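Local coordinates for protein ecto-NAD+ glycohydrolase (CD38 molecule) (Bos taurus, PDB 3GC6) that belongs to the ADP-ribosyl cyclase family, a CD38 molecule that combines a helical part with a four-stranded parallel sheet and carries five disulfides, at residues 50-53 / 54-57; 88-91 / 92-96. The protein carries 1 engineered substitution. All coordinates share one frame; numbering follows the deposited sequence.

In the fold
Following the chain from the N terminus, contact 1 (50-53 with 54-57) comes first, where helix 44-55 runs out into the loop beyond it. Contact 2 (88-91 with 92-96) opens later, where strand 85-88 of the parallel sheet turns into helix 91-101. The two therefore stand in series, neither enclosing nor crossing the other, and each closes only local turns of the backbone, by bonds between residues three or four apart. One deals with a helix end and the other with a helix start. They lie on opposite sides of the chain's centre, their own centres about 29 Å apart: contact 1 faces helices 20-35 and 69-74, contact 2 faces strand 164-170 and helix 240-244.

Contact 1: residues 50-53 / 54-57; sequences AFMS and AFIS
Ala54 N closes an alpha-helical turn onto Ala50 O at 3.0 Å, and two residues further along, Met52 O accepts two amides, Ile56 N at 2.9 Å and Phe55 N at 3.2 Å. The bond from Ile56 lies almost in line with the carbonyl (C=O...N 177°), whereas Phe55 N sits above the carbonyl plane. After Phe55 the backbone turns away, and a water donates to both Ser53 O and Ile56 O.

Met52 supplies an unbranched thioether that can bend to lie alongside Phe55 and Ile56. Two successive kinks in its chain bring CE to 3.7 Å from Ile56 CG1 and to 3.9 Å from Phe55 CZ. SD meets the Phe55 ring obliquely, a Met-aromatic contact. With chi1 at 73°, Phe55 CG stands between its own N and carbonyl carbon, and the ring lies beside Met52 with Phe51 O near the ring plane at its edge, 3.2 Å from Phe55 CD2. Ile56 CG1 rests over the rim of one ring face.

Small Ala50 and Ala54 suit the close approach of Leu71 and Leu74 of helix 69-74 and of Tyr68. Phe51 points into an aromatic cluster with Phe20 of helix 20-35, Trp120 and Phe149, while Met52 also packs on Phe20 and Gln21, joining the end of helix 44-55 to helix 20-35.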
ATOM      1  N   ALA A  50       1.734  14.911  -6.800  1.00  4.01           N
ATOM      2  CA  ALA A  50       0.601  15.856  -6.709  1.00  3.69           C
ATOM      3  C   ALA A  50       0.830  16.889  -5.598  1.00  3.97           C
ATOM      4  O   ALA A  50       0.468  18.058  -5.750  1.00  4.42           O
ATOM      5  CB  ALA A  50      -0.719  15.110  -6.471  1.00  3.87           C
ATOM      6  N   PHE A  51       1.380  16.446  -4.464  1.00  4.06           N
ATOM      7  CA  PHE A  51       1.641  17.369  -3.351  1.00  3.84           C
ATOM      8  C   PHE A  51       2.608  18.449  -3.832  1.00  3.78           C
ATOM      9  O   PHE A  51       2.368  19.661  -3.657  1.00  3.91           O
ATOM     10  CB  PHE A  51       2.242  16.547  -2.181  1.00  3.84           C
ATOM     11  CG  PHE A  51       1.982  17.135  -0.817  1.00  3.95           C
ATOM     12  CD1 PHE A  51       1.685  16.299   0.252  1.00  4.17           C
ATOM     13  CD2 PHE A  51       2.034  18.503  -0.597  1.00  3.95           C
ATOM     14  CE1 PHE A  51       1.430  16.825   1.538  1.00  4.83           C
ATOM     15  CE2 PHE A  51       1.782  19.034   0.685  1.00  4.15           C
ATOM     16  CZ  PHE A  51       1.477  18.186   1.748  1.00  4.59           C
ATOM     17  N   MET A  52       3.719  18.029  -4.445  1.00  3.78           N
ATOM     18  CA  MET A  52       4.709  18.994  -4.950  1.00  3.96           C
ATOM     19  C   MET A  52       4.110  19.917  -6.010  1.00  3.94           C
ATOM     20  O   MET A  52       4.318  21.139  -5.966  1.00  3.94           O
ATOM     21  CB  MET A  52       5.954  18.244  -5.492  1.00  4.43           C
ATOM     22  CG  MET A  52       6.521  17.251  -4.464  1.00  5.44           C
ATOM     23  SD  MET A  52       7.063  18.148  -2.945  1.00  8.43           S
ATOM     24  CE  MET A  52       8.098  19.260  -3.701  1.00  6.97           C
ATOM     25  N   SER A  53       3.355  19.335  -6.936  0.50  3.97           N
ATOM     26  CA  SER A  53       2.764  20.105  -8.037  0.50  4.14           C
ATOM     27  C   SER A  53       1.844  21.208  -7.512  0.50  4.13           C
ATOM     28  O   SER A  53       1.765  22.297  -8.084  0.50  4.09           O
ATOM     29  CB  SER A  53       1.978  19.167  -8.950  0.50  4.45           C
ATOM     30  OG  SER A  53       2.868  18.503  -9.835  0.50  4.66           O
ATOM     31  N   ALA A  54       1.171  20.925  -6.402  1.00  3.96           N
ATOM     32  CA  ALA A  54       0.187  21.858  -5.857  1.00  4.03           C
ATOM     33  C   ALA A  54       0.816  23.226  -5.577  1.00  4.04           C
ATOM     34  O   ALA A  54       0.147  24.251  -5.768  1.00  4.35           O
ATOM     35  CB  ALA A  54      -0.429  21.303  -4.592  1.00  4.37           C
ATOM     36  N   PHE A  55       2.073  23.262  -5.129  1.00  3.98           N
ATOM     37  CA  PHE A  55       2.683  24.522  -4.665  1.00  3.97           C
ATOM     38  C   PHE A  55       3.983  24.945  -5.363  1.00  3.97           C
ATOM     39  O   PHE A  55       4.371  26.135  -5.336  1.00  4.21           O
ATOM     40  CB  PHE A  55       2.882  24.522  -3.123  1.00  3.94           C
ATOM     41  CG  PHE A  55       4.000  23.623  -2.644  1.00  3.52           C
ATOM     42  CD1 PHE A  55       5.278  24.124  -2.431  1.00  3.97           C
ATOM     43  CD2 PHE A  55       3.766  22.275  -2.436  1.00  3.60           C
ATOM     44  CE1 PHE A  55       6.317  23.300  -2.009  1.00  4.24           C
ATOM     45  CE2 PHE A  55       4.815  21.423  -2.011  1.00  3.95           C
ATOM     46  CZ  PHE A  55       6.087  21.952  -1.788  1.00  4.11           C
ATOM     47  N   ILE A  56       4.695  23.988  -5.956  1.00  3.88           N
ATOM     48  CA  ILE A  56       6.027  24.305  -6.484  1.00  3.85           C
ATOM     49  C   ILE A  56       5.959  25.341  -7.607  1.00  4.34           C
ATOM     50  O   ILE A  56       5.084  25.248  -8.468  1.00  4.66           O
ATOM     51  CB  ILE A  56       6.760  23.006  -6.923  1.00  4.01           C
ATOM     52  CG1 ILE A  56       7.249  22.220  -5.697  1.00  4.13           C
ATOM     53  CG2 ILE A  56       7.938  23.332  -7.858  1.00  4.09           C
ATOM     54  CD1 ILE A  56       8.459  22.859  -5.021  1.00  4.77           C
ATOM     55  N   SER A  57       6.859  26.327  -7.533  1.00  4.39           N
ATOM     56  CA  SER A  57       7.039  27.355  -8.573  0.50  4.55           C
ATOM     57  C   SER A  57       5.889  28.361  -8.624  1.00  4.70           C
ATOM     58  O   SER A  57       5.830  29.205  -9.547  1.00  5.29           O
ATOM     59  CB  SER A  57       7.290  26.732  -9.962  0.50  4.73           C
ATOM     60  OG  SER A  57       8.047  27.606 -10.803  0.50  4.81           O
TER
HETATM   61  O   HOH W   1       3.632  23.296  -9.596  1.00  5.75           O

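Contact 2: residues 88-91 / 92-96; sequences SKTK and ELAHE. With NAG (2-acetamido-2-deoxy-beta-D-glucopyranose), chain C.
Thr90 O receives the amide of Ala94 at 2.8 Å, in a nearly straight bond (N-H...O 168°) that meets the carbonyl end-on. This closes the first turn of helix 91-101. The methyl of Ala94 lies against the same carbonyl, its CB 3.3 Å from Thr90 O, and approaches Thr90 OG1 as well; a small side chain fits here because Val168 of strand 164-170 packs on it too.

Thr90 occupies the N-cap position, yet its hydroxyl does not cap the helix. With chi1 at 53°, OG1 is tucked between N and C of its own backbone, and it is hydrogen-bonded to Val168 O instead. A beta-branched residue thus serves two surfaces at once: its hydroxyl fastens the turn to the neighbouring strand, and its methyl CG2 lies 3.4 Å from O7 of a 2-acetamido-2-deoxy-beta-D-glucopyranose of the glycan attached to the protein.

The turn joins strand 85-88, an outermost strand of the four-stranded parallel sheet, to the helix that follows it, the strand-to-helix step of an alpha/beta fold. Leu93 sets its branched apolar end toward Val168 and toward Arg240 and Phe243 of helix 240-244, and its CD2 comes within 4.0 Å of the sugar's acetamido methyl, C8.

On another side of the turn Lys91 and His95 cross obliquely. The lysine chain is extended until a final kink at chi4 (68°); near its start CG passes close to the CD2 edge of the His95 ring, whose place in the model is less certain, and at its end NZ lies 3.9 Å from His95 NE2. Asp116 gives that ammonium a long, weak ion pair. The flat His95 ring also meets Trp87 edge-to-face, and contacts with Thr105 and Glu107 place it against the loop beyond helix 91-101.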
ATOM      1  N   SER A  88      -8.703  20.858  19.691  1.00  4.22           N
ATOM      2  CA  SER A  88      -8.239  22.236  19.585  1.00  4.21           C
ATOM      3  C   SER A  88      -7.524  22.581  20.870  1.00  4.04           C
ATOM      4  O   SER A  88      -8.104  22.437  21.951  1.00  4.23           O
ATOM      5  CB  SER A  88      -9.450  23.171  19.396  1.00  4.43           C
ATOM      6  OG  SER A  88      -9.047  24.515  19.123  1.00  5.03           O
ATOM      7  N   LYS A  89      -6.255  22.977  20.750  1.00  4.21           N
ATOM      8  CA  LYS A  89      -5.416  23.361  21.905  1.00  4.59           C
ATOM      9  C   LYS A  89      -5.066  22.191  22.834  1.00  4.78           C
ATOM     10  O   LYS A  89      -4.597  22.405  23.947  1.00  5.01           O
ATOM     11  CB  LYS A  89      -6.025  24.514  22.721  1.00  4.85           C
ATOM     12  CG  LYS A  89      -6.710  25.625  21.891  1.00  5.94           C
ATOM     13  CD  LYS A  89      -5.746  26.259  20.909  1.00  7.76           C
ATOM     14  CE  LYS A  89      -6.411  27.375  20.058  1.00  9.41           C
ATOM     15  NZ  LYS A  89      -6.941  28.525  20.845  1.00 10.75           N
ATOM     16  N   THR A  90      -5.252  20.961  22.350  1.00  4.40           N
ATOM     17  CA  THR A  90      -5.027  19.744  23.145  1.00  4.59           C
ATOM     18  C   THR A  90      -4.228  18.718  22.323  1.00  4.79           C
ATOM     19  O   THR A  90      -4.470  17.509  22.413  1.00  4.82           O
ATOM     20  CB  THR A  90      -6.376  19.088  23.491  1.00  4.47           C
ATOM     21  OG1 THR A  90      -7.101  18.924  22.260  1.00  4.03           O
ATOM     22  CG2 THR A  90      -7.175  19.986  24.443  1.00  4.74           C
ATOM     23  N   LYS A  91      -3.254  19.194  21.558  1.00  5.14           N
ATOM     24  CA  LYS A  91      -2.583  18.315  20.601  1.00  5.66           C
ATOM     25  C   LYS A  91      -2.110  17.011  21.225  1.00  5.46           C
ATOM     26  O   LYS A  91      -2.398  15.933  20.720  1.00  5.54           O
ATOM     27  CB  LYS A  91      -1.377  19.015  19.971  1.00  6.18           C
ATOM     28  CG  LYS A  91      -0.747  18.168  18.880  1.00  8.14           C
ATOM     29  CD  LYS A  91       0.288  18.942  18.076  1.00 10.09           C
ATOM     30  CE  LYS A  91       0.849  18.083  16.936  1.00 11.56           C
ATOM     31  NZ  LYS A  91      -0.142  17.784  15.849  1.00 11.77           N
ATOM     32  N   GLU A  92      -1.340  17.107  22.295  1.00  5.70           N
ATOM     33  CA  GLU A  92      -0.750  15.890  22.874  1.00  5.88           C
ATOM     34  C   GLU A  92      -1.832  14.925  23.418  1.00  5.46           C
ATOM     35  O   GLU A  92      -1.833  13.719  23.150  1.00  5.38           O
ATOM     36  CB  GLU A  92       0.274  16.265  23.964  1.00  6.29           C
ATOM     37  CG  GLU A  92       1.663  16.713  23.428  1.00  8.47           C
ATOM     38  CD  GLU A  92       1.699  18.146  22.868  1.00 11.33           C
ATOM     39  OE1 GLU A  92       0.713  18.881  23.094  1.00 12.82           O
ATOM     40  OE2 GLU A  92       2.693  18.536  22.198  1.00 12.61           O
ATOM     41  N   LEU A  93      -2.770  15.477  24.167  1.00  5.24           N
ATOM     42  CA  LEU A  93      -3.814  14.647  24.768  1.00  4.78           C
ATOM     43  C   LEU A  93      -4.699  14.006  23.705  1.00  4.69           C
ATOM     44  O   LEU A  93      -5.029  12.824  23.807  1.00  4.49           O
ATOM     45  CB  LEU A  93      -4.671  15.489  25.699  1.00  4.89           C
ATOM     46  CG  LEU A  93      -5.872  14.744  26.263  1.00  4.70           C
ATOM     47  CD1 LEU A  93      -5.499  13.567  27.176  1.00  5.44           C
ATOM     48  CD2 LEU A  93      -6.769  15.774  26.970  1.00  5.28           C
ATOM     49  N   ALA A  94      -5.093  14.793  22.701  1.00  4.57           N
ATOM     50  CA  ALA A  94      -6.020  14.290  21.690  1.00  4.48           C
ATOM     51  C   ALA A  94      -5.405  13.125  20.933  1.00  4.86           C
ATOM     52  O   ALA A  94      -6.088  12.140  20.627  1.00  4.63           O
ATOM     53  CB  ALA A  94      -6.445  15.429  20.703  1.00  4.92           C
ATOM     54  N   HIS A  95      -4.111  13.221  20.657  1.00  4.75           N
ATOM     55  CA  HIS A  95      -3.466  12.160  19.875  1.00  5.02           C
ATOM     56  C   HIS A  95      -3.228  10.921  20.727  1.00  4.95           C
ATOM     57  O   HIS A  95      -3.408   9.799  20.251  1.00  5.17           O
ATOM     58  CB  HIS A  95      -2.259  12.712  19.131  1.00  5.28           C
ATOM     59  CG  HIS A  95      -2.637  13.789  18.147  1.00  6.54           C
ATOM     60  ND1 HIS A  95      -3.059  13.511  16.856  1.00  7.89           N
ATOM     61  CD2 HIS A  95      -2.722  15.138  18.281  1.00  6.80           C
ATOM     62  CE1 HIS A  95      -3.359  14.638  16.232  1.00  6.05           C
ATOM     63  NE2 HIS A  95      -3.163  15.641  17.073  1.00  8.78           N
ATOM     64  N   GLU A  96      -2.929  11.127  22.009  1.00  4.87           N
ATOM     65  CA  GLU A  96      -2.848   9.975  22.928  1.00  4.79           C
ATOM     66  C   GLU A  96      -4.204   9.268  23.005  1.00  4.67           C
ATOM     67  O   GLU A  96      -4.291   8.038  22.912  1.00  4.73           O
ATOM     68  CB  GLU A  96      -2.361  10.409  24.317  1.00  5.13           C
ATOM     69  CG  GLU A  96      -2.222   9.255  25.334  1.00  4.88           C
ATOM     70  CD  GLU A  96      -1.219   8.180  24.931  1.00  6.50           C
ATOM     71  OE1 GLU A  96      -0.375   8.423  24.029  1.00  6.59           O
ATOM     72  OE2 GLU A  96      -1.282   7.088  25.553  1.00  6.26           O
TER
HETATM   73  C1  NAG C   1      -4.004  23.284  27.559  1.00  5.44           C
HETATM   74  C2  NAG C   1      -3.250  21.946  27.569  1.00  6.08           C
HETATM   75  C3  NAG C   1      -1.827  22.163  28.116  1.00  6.75           C
HETATM   76  C4  NAG C   1      -1.101  23.368  27.502  1.00  7.64           C
HETATM   77  C5  NAG C   1      -2.026  24.582  27.507  1.00  7.20           C
HETATM   78  C6  NAG C   1      -1.422  25.809  26.800  1.00  7.26           C
HETATM   79  C7  NAG C   1      -4.607  19.914  27.836  1.00  5.58           C
HETATM   80  C8  NAG C   1      -5.435  19.093  28.775  1.00  5.96           C
HETATM   81  N2  NAG C   1      -3.941  20.945  28.390  1.00  5.56           N
HETATM   82  O3  NAG C   1      -1.061  20.982  27.981  1.00  8.00           O
HETATM   83  O4  NAG C   1       0.090  23.659  28.250  1.00  8.94           O
HETATM   84  O5  NAG C   1      -3.224  24.226  26.835  1.00  6.80           O
HETATM   85  O6  NAG C   1      -0.981  25.464  25.501  1.00  8.19           O
HETATM   86  O7  NAG C   1      -4.552  19.628  26.637  1.00  5.61           O